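Cas13d (uncultured Ruminococcus sp, PDB 6IV9) is a CRISPR-associated protein that binds CRISPR RNA and whose two HEPN domains govern crRNA maturation and cleavage of target RNA. Local coordinates at residues Leu785-Asn790 with Arg802-Val807; Asp319-Glu324 with Leu505-Asp510. The protein carries 2 engineered substitutions. One frame throughout, in Å; residues are numbered along the deposited sequence.

Contact 1: residues Leu785-Asn790 with Arg802-Val807; sequences LCDDRN and RLRKCV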
loop_
_atom_site.group_PDB
_atom_site.type_symbol
_atom_site.label_atom_id
_atom_site.label_comp_id
_atom_site.label_asym_id
_atom_site.label_seq_id
_atom_site.Cartn_x
_atom_site.Cartn_y
_atom_site.Cartn_z
ATOM N N LEU A 785 30.485 4.987 20.664
ATOM C CA LEU A 785 30.261 6.225 21.445
ATOM C C LEU A 785 29.547 5.892 22.752
ATOM O O LEU A 785 29.853 6.520 23.740
ATOM C CB LEU A 785 29.478 7.239 20.618
ATOM C CG LEU A 785 30.231 7.792 19.420
ATOM C CD1 LEU A 785 29.323 8.619 18.544
ATOM C CD2 LEU A 785 31.426 8.600 19.873
ATOM N N CYS A 786 28.616 4.948 22.736
ATOM C CA CYS A 786 27.929 4.611 24.000
ATOM C C CYS A 786 28.951 4.046 24.984
ATOM O O CYS A 786 28.858 4.347 26.146
ATOM C CB CYS A 786 26.845 3.568 23.783
ATOM S SG CYS A 786 25.363 4.234 22.996
ATOM N N ASP A 787 29.828 3.172 24.509
ATOM C CA ASP A 787 30.846 2.545 25.385
ATOM C C ASP A 787 31.883 3.565 25.884
ATOM O O ASP A 787 32.190 3.526 27.057
ATOM C CB ASP A 787 31.530 1.360 24.701
ATOM C CG ASP A 787 30.612 0.249 24.204
ATOM O OD1 ASP A 787 29.565 0.005 24.826
ATOM O OD2 ASP A 787 30.969 -0.370 23.200
ATOM N N ASP A 788 32.372 4.445 25.020
ATOM C CA ASP A 788 33.491 5.360 25.359
ATOM C C ASP A 788 33.083 6.721 25.932
ATOM O O ASP A 788 33.968 7.381 26.450
ATOM C CB ASP A 788 34.292 5.687 24.103
ATOM C CG ASP A 788 34.821 4.481 23.347
ATOM O OD1 ASP A 788 34.841 3.398 23.920
ATOM O OD2 ASP A 788 35.204 4.650 22.192
ATOM N N ARG A 789 31.821 7.123 25.854
ATOM C CA ARG A 789 31.443 8.493 26.289
ATOM C C ARG A 789 30.267 8.460 27.257
ATOM O O ARG A 789 29.772 7.392 27.525
ATOM C CB ARG A 789 31.089 9.355 25.079
ATOM C CG ARG A 789 32.215 9.493 24.072
ATOM C CD ARG A 789 31.788 10.382 22.934
ATOM N NE ARG A 789 32.758 11.412 22.630
ATOM C CZ ARG A 789 33.483 11.463 21.527
ATOM N NH1 ARG A 789 34.445 10.582 21.331
ATOM N NH2 ARG A 789 33.260 12.411 20.635
ATOM N N ASN A 790 29.915 9.611 27.822
ATOM C CA ASN A 790 28.771 9.678 28.762
ATOM C C ASN A 790 27.531 10.166 28.026
ATOM O O ASN A 790 26.479 9.631 28.255
ATOM C CB ASN A 790 29.064 10.620 29.923
ATOM C CG ASN A 790 30.030 9.984 30.885
ATOM O OD1 ASN A 790 29.795 8.870 31.328
ATOM N ND2 ASN A 790 31.126 10.660 31.159
ATOM N N ARG A 802 22.662 -4.351 27.234
ATOM C CA ARG A 802 22.650 -5.745 26.747
ATOM C C ARG A 802 22.372 -5.780 25.244
ATOM O O ARG A 802 23.091 -6.464 24.551
ATOM C CB ARG A 802 21.553 -6.528 27.460
ATOM C CG ARG A 802 21.443 -7.972 27.005
ATOM C CD ARG A 802 20.370 -8.723 27.751
ATOM N NE ARG A 802 19.019 -8.280 27.455
ATOM C CZ ARG A 802 18.340 -8.583 26.359
ATOM N NH1 ARG A 802 18.847 -9.390 25.451
ATOM N NH2 ARG A 802 17.142 -8.083 26.178
ATOM N N LEU A 803 21.349 -5.075 24.773
ATOM C CA LEU A 803 21.071 -5.075 23.318
ATOM C C LEU A 803 22.219 -4.405 22.562
ATOM O O LEU A 803 22.530 -4.847 21.490
ATOM C CB LEU A 803 19.701 -4.456 23.043
ATOM C CG LEU A 803 18.544 -5.324 23.522
ATOM C CD1 LEU A 803 17.205 -4.671 23.258
ATOM C CD2 LEU A 803 18.596 -6.700 22.895
ATOM N N ARG A 804 22.827 -3.374 23.132
ATOM C CA ARG A 804 23.955 -2.696 22.451
ATOM C C ARG A 804 25.092 -3.701 22.245
ATOM O O ARG A 804 25.655 -3.723 21.179
ATOM C CB ARG A 804 24.462 -1.528 23.295
ATOM C CG ARG A 804 25.634 -0.781 22.687
ATOM C CD ARG A 804 26.525 -0.159 23.743
ATOM N NE ARG A 804 25.680 0.518 24.700
ATOM C CZ ARG A 804 26.047 0.928 25.889
ATOM N NH1 ARG A 804 25.164 1.512 26.672
ATOM N NH2 ARG A 804 27.289 0.757 26.296
ATOM N N LYS A 805 25.380 -4.502 23.263
ATOM C CA LYS A 805 26.442 -5.530 23.196
ATOM C C LYS A 805 26.071 -6.559 22.135
ATOM O O LYS A 805 26.952 -6.985 21.426
ATOM C CB LYS A 805 26.628 -6.184 24.562
ATOM C CG LYS A 805 27.325 -5.309 25.588
ATOM C CD LYS A 805 28.511 -4.590 25.006
ATOM C CE LYS A 805 28.990 -3.404 25.811
ATOM N NZ LYS A 805 29.482 -2.327 24.925
ATOM N N CYS A 806 24.797 -6.925 22.058
ATOM C CA CYS A 806 24.331 -7.908 21.050
ATOM C C CYS A 806 24.566 -7.350 19.647
ATOM O O CYS A 806 25.040 -8.080 18.807
ATOM C CB CYS A 806 22.849 -8.188 21.223
ATOM S SG CYS A 806 22.483 -9.219 22.661
ATOM N N VAL A 807 24.250 -6.081 19.434
ATOM C CA VAL A 807 24.456 -5.444 18.108
ATOM C C VAL A 807 25.949 -5.433 17.776
ATOM O O VAL A 807 26.292 -5.591 16.629
ATOM C CB VAL A 807 23.851 -4.034 18.069
ATOM C CG1 VAL A 807 24.302 -3.253 16.855
ATOM C CG2 VAL A 807 22.341 -4.079 18.162
#

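Contact 2: residues Asp319-Glu324 with Leu505-Asp510; sequences DYLVEE and LTYFLD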
loop_
_atom_site.group_PDB
_atom_site.type_symbol
_atom_site.label_atom_id
_atom_site.label_comp_id
_atom_site.label_asym_id
_atom_site.label_seq_id
_atom_site.Cartn_x
_atom_site.Cartn_y
_atom_site.Cartn_z
ATOM N N ASP A 319 -2.273 15.988 -16.208
ATOM C CA ASP A 319 -3.663 16.421 -16.481
ATOM C C ASP A 319 -4.335 15.462 -17.457
ATOM O O ASP A 319 -5.471 15.153 -17.268
ATOM C CB ASP A 319 -3.685 17.852 -17.003
ATOM C CG ASP A 319 -3.485 18.854 -15.889
ATOM O OD1 ASP A 319 -3.828 18.536 -14.770
ATOM O OD2 ASP A 319 -2.983 19.917 -16.168
ATOM N N TYR A 320 -3.608 15.016 -18.461
ATOM C CA TYR A 320 -4.206 14.125 -19.471
ATOM C C TYR A 320 -4.682 12.824 -18.818
ATOM O O TYR A 320 -5.765 12.375 -19.109
ATOM C CB TYR A 320 -3.154 13.820 -20.531
ATOM C CG TYR A 320 -3.629 12.913 -21.625
ATOM C CD1 TYR A 320 -3.635 11.548 -21.468
ATOM C CD2 TYR A 320 -4.096 13.426 -22.813
ATOM C CE1 TYR A 320 -4.076 10.709 -22.467
ATOM C CE2 TYR A 320 -4.545 12.604 -23.823
ATOM C CZ TYR A 320 -4.531 11.240 -23.652
ATOM O OH TYR A 320 -4.980 10.434 -24.646
ATOM N N LEU A 321 -3.853 12.234 -17.965
ATOM C CA LEU A 321 -4.242 10.954 -17.337
ATOM C C LEU A 321 -5.456 11.146 -16.433
ATOM O O LEU A 321 -6.369 10.377 -16.542
ATOM C CB LEU A 321 -3.052 10.419 -16.539
ATOM C CG LEU A 321 -1.766 10.183 -17.324
ATOM C CD1 LEU A 321 -0.609 9.912 -16.385
ATOM C CD2 LEU A 321 -1.936 9.054 -18.323
ATOM N N VAL A 322 -5.431 12.136 -15.550
ATOM C CA VAL A 322 -6.571 12.348 -14.611
ATOM C C VAL A 322 -7.839 12.762 -15.352
ATOM O O VAL A 322 -8.876 12.309 -14.982
ATOM C CB VAL A 322 -6.257 13.302 -13.451
ATOM C CG1 VAL A 322 -7.132 12.968 -12.274
ATOM C CG2 VAL A 322 -4.815 13.175 -13.038
ATOM N N GLU A 323 -7.706 13.604 -16.369
ATOM C CA GLU A 323 -8.866 14.072 -17.156
ATOM C C GLU A 323 -9.515 12.864 -17.821
ATOM O O GLU A 323 -10.714 12.782 -17.841
ATOM C CB GLU A 323 -8.384 14.998 -18.263
ATOM C CG GLU A 323 -8.393 16.457 -17.901
ATOM C CD GLU A 323 -7.601 17.316 -18.874
ATOM O OE1 GLU A 323 -7.432 16.890 -20.019
ATOM O OE2 GLU A 323 -7.139 18.397 -18.474
ATOM N N GLU A 324 -8.710 11.951 -18.326
ATOM C CA GLU A 324 -9.266 10.766 -19.002
ATOM C C GLU A 324 -10.099 9.941 -18.015
ATOM O O GLU A 324 -11.148 9.486 -18.385
ATOM C CB GLU A 324 -8.108 9.943 -19.542
ATOM C CG GLU A 324 -8.537 8.804 -20.417
ATOM C CD GLU A 324 -7.355 8.050 -20.990
ATOM O OE1 GLU A 324 -6.873 8.437 -22.053
ATOM O OE2 GLU A 324 -6.932 7.087 -20.360
ATOM N N LEU A 505 1.050 7.513 -10.329
ATOM C CA LEU A 505 1.788 6.374 -9.731
ATOM C C LEU A 505 0.894 5.134 -9.679
ATOM O O LEU A 505 1.386 4.063 -9.839
ATOM C CB LEU A 505 2.160 6.756 -8.304
ATOM C CG LEU A 505 3.616 7.110 -8.034
ATOM C CD1 LEU A 505 4.364 7.559 -9.264
ATOM C CD2 LEU A 505 3.731 8.101 -6.899
ATOM N N THR A 506 -0.412 5.326 -9.509
ATOM C CA THR A 506 -1.375 4.202 -9.351
ATOM C C THR A 506 -1.472 3.330 -10.602
ATOM O O THR A 506 -1.897 2.212 -10.491
ATOM C CB THR A 506 -2.735 4.640 -8.814
ATOM O OG1 THR A 506 -3.428 5.295 -9.860
ATOM C CG2 THR A 506 -2.624 5.494 -7.574
ATOM N N TYR A 507 -1.031 3.829 -11.743
ATOM C CA TYR A 507 -1.047 3.034 -12.993
ATOM C C TYR A 507 -0.176 1.784 -12.825
ATOM O O TYR A 507 -0.454 0.787 -13.416
ATOM C CB TYR A 507 -0.463 3.847 -14.142
ATOM C CG TYR A 507 -1.501 4.571 -14.947
ATOM C CD1 TYR A 507 -2.113 5.705 -14.466
ATOM C CD2 TYR A 507 -1.896 4.096 -16.175
ATOM C CE1 TYR A 507 -3.081 6.363 -15.199
ATOM C CE2 TYR A 507 -2.863 4.735 -16.920
ATOM C CZ TYR A 507 -3.453 5.878 -16.434
ATOM O OH TYR A 507 -4.394 6.486 -17.198
ATOM N N PHE A 508 0.882 1.908 -12.042
ATOM C CA PHE A 508 1.868 0.823 -11.860
ATOM C C PHE A 508 1.500 -0.082 -10.685
ATOM O O PHE A 508 2.214 -1.027 -10.466
ATOM C CB PHE A 508 3.238 1.451 -11.639
ATOM C CG PHE A 508 3.667 2.377 -12.744
ATOM C CD1 PHE A 508 3.923 1.888 -14.010
ATOM C CD2 PHE A 508 3.795 3.731 -12.524
ATOM C CE1 PHE A 508 4.305 2.737 -15.035
ATOM C CE2 PHE A 508 4.179 4.574 -13.548
ATOM C CZ PHE A 508 4.442 4.079 -14.795
ATOM N N LEU A 509 0.376 0.171 -10.031
ATOM C CA LEU A 509 0.052 -0.554 -8.780
ATOM C C LEU A 509 -1.235 -1.370 -8.861
ATOM O O LEU A 509 -2.135 -1.013 -9.569
ATOM C CB LEU A 509 -0.083 0.468 -7.649
ATOM C CG LEU A 509 1.125 1.357 -7.392
ATOM C CD1 LEU A 509 0.859 2.305 -6.252
ATOM C CD2 LEU A 509 2.361 0.535 -7.120
ATOM N N ASP A 510 -1.254 -2.434 -8.074
ATOM C CA ASP A 510 -2.406 -3.336 -7.856
ATOM C C ASP A 510 -3.368 -2.634 -6.882
ATOM O O ASP A 510 -2.928 -1.753 -6.171
ATOM C CB ASP A 510 -1.838 -4.649 -7.316
ATOM C CG ASP A 510 -2.834 -5.739 -7.010
ATOM O OD1 ASP A 510 -3.224 -6.444 -7.932
ATOM O OD2 ASP A 510 -3.241 -5.820 -5.863
HETATM O O HOH W 1 -6.455 7.574 -16.171
#

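Contact 1: residues Leu785-Asn790 with Arg802-Val807
C786 lays its CB over the centre of one face of the R804 guanidinium, 3.4 Å above the plane, with CB nearest to R804 NE and CZ. Its SG stays slightly farther from NE, so the cysteine meets the arginine mainly through its methylene. At the edge of the same guanidinium stands D787: R804 NH2 donates to D787 OD1 over 2.8 Å, in a fairly straight bond (159° at the hydrogen). OD1 lies close to the guanidinium plane, and NH2 meets it nearly along the carboxylate C-O axis, yet the two flat groups are turned 47° apart, and only one carboxylate oxygen pairs with the arginine. R804 reaches this position through a chain bent at chi3 (-47°), which swings the head across C786. K805 comes toward D787 from the opposite direction and forms a second salt bridge to OD1; the modelled 2.3 Å from K805 NZ to D787 OD1 is too short to be taken literally. The lysine is shared with E808, whose carboxylate also comes close to D787 OD2, and its positive charge probably eases that crowding of acids. R804 NE hydrogen-bonds to the backbone oxygen of L797, and NH1 makes a weak bond to that of K798, so the head also ties down the end of helix 795-799. An alanine in place of R804 is likely to leave D787 with K805 as its remaining partner here, uncover C786 CB and take one donor from the L797 oxygen. With D787, R804 and K805 together, this is an interhelical salt-bridge network, joining the end of helix 777-788 to the start of helix 801-813 in the C-terminal region, probably within the second HEPN domain.

Contact 2: residues Asp319-Glu324 with Leu505-Asp510
The ring of Y507 is approached obliquely by a methyl of L321 near its hydroxyl end, and it also makes a cation-pi contact with K574. L321 CD2 lies 3.7 Å from Y507 OH and 4.0 Å from Y507 CZ, so the leucine touches the carbon that carries the oxygen and the oxygen itself. With CG anti to the carbonyl carbon (chi1 -58°), CD2 is the leucine methyl that meets the hydroxyl end of the ring. The flat carboxylate of E324 is tilted 56° to the ring; its extended chain crosses the tyrosine at about a right angle and brings OE2 to 4.1 Å from Y507 OH, a loose approach. The polar link runs through a water: it donates to L321 O over 2.8 Å and lies 2.5 Å from Y507 OH, bridging a helix backbone carbonyl and the tyrosine hydroxyl. M280 of helix 267-291 packs against both L321 and Y507, so a further helix borders the pair. Chemically, the contact joins an apolar touch to a water-mediated bond, with no direct hydrogen bond between the two segments. The water gives the hydroxyl of a buried tyrosine a polar partner, and the nearby acid would probably disfavour ionisation of that hydroxyl, while the lysine at the ring may act the other way.

Overall arrangement
Contact 2 comes first along the chain and is complete before contact 1 begins. Their centres are 49 Å apart, their nearest atoms about 33 Å, and they share no helix. Contact 2, about 16 Å from the centre of the chain, joins helix 312-330 to the turn between helices 497-505 and 511-535, bridging 180 largely helical residues. Contact 1, about 36 Å out on the opposite side of the chain's centre, is local, linking helix 777-788 with helix 801-813 across 11 residues. The nearest atoms of contacts 1 and 2 are about 4 and 6 Å from bound RNA, consistent with two separate regions of the helical protein lying near the crRNA.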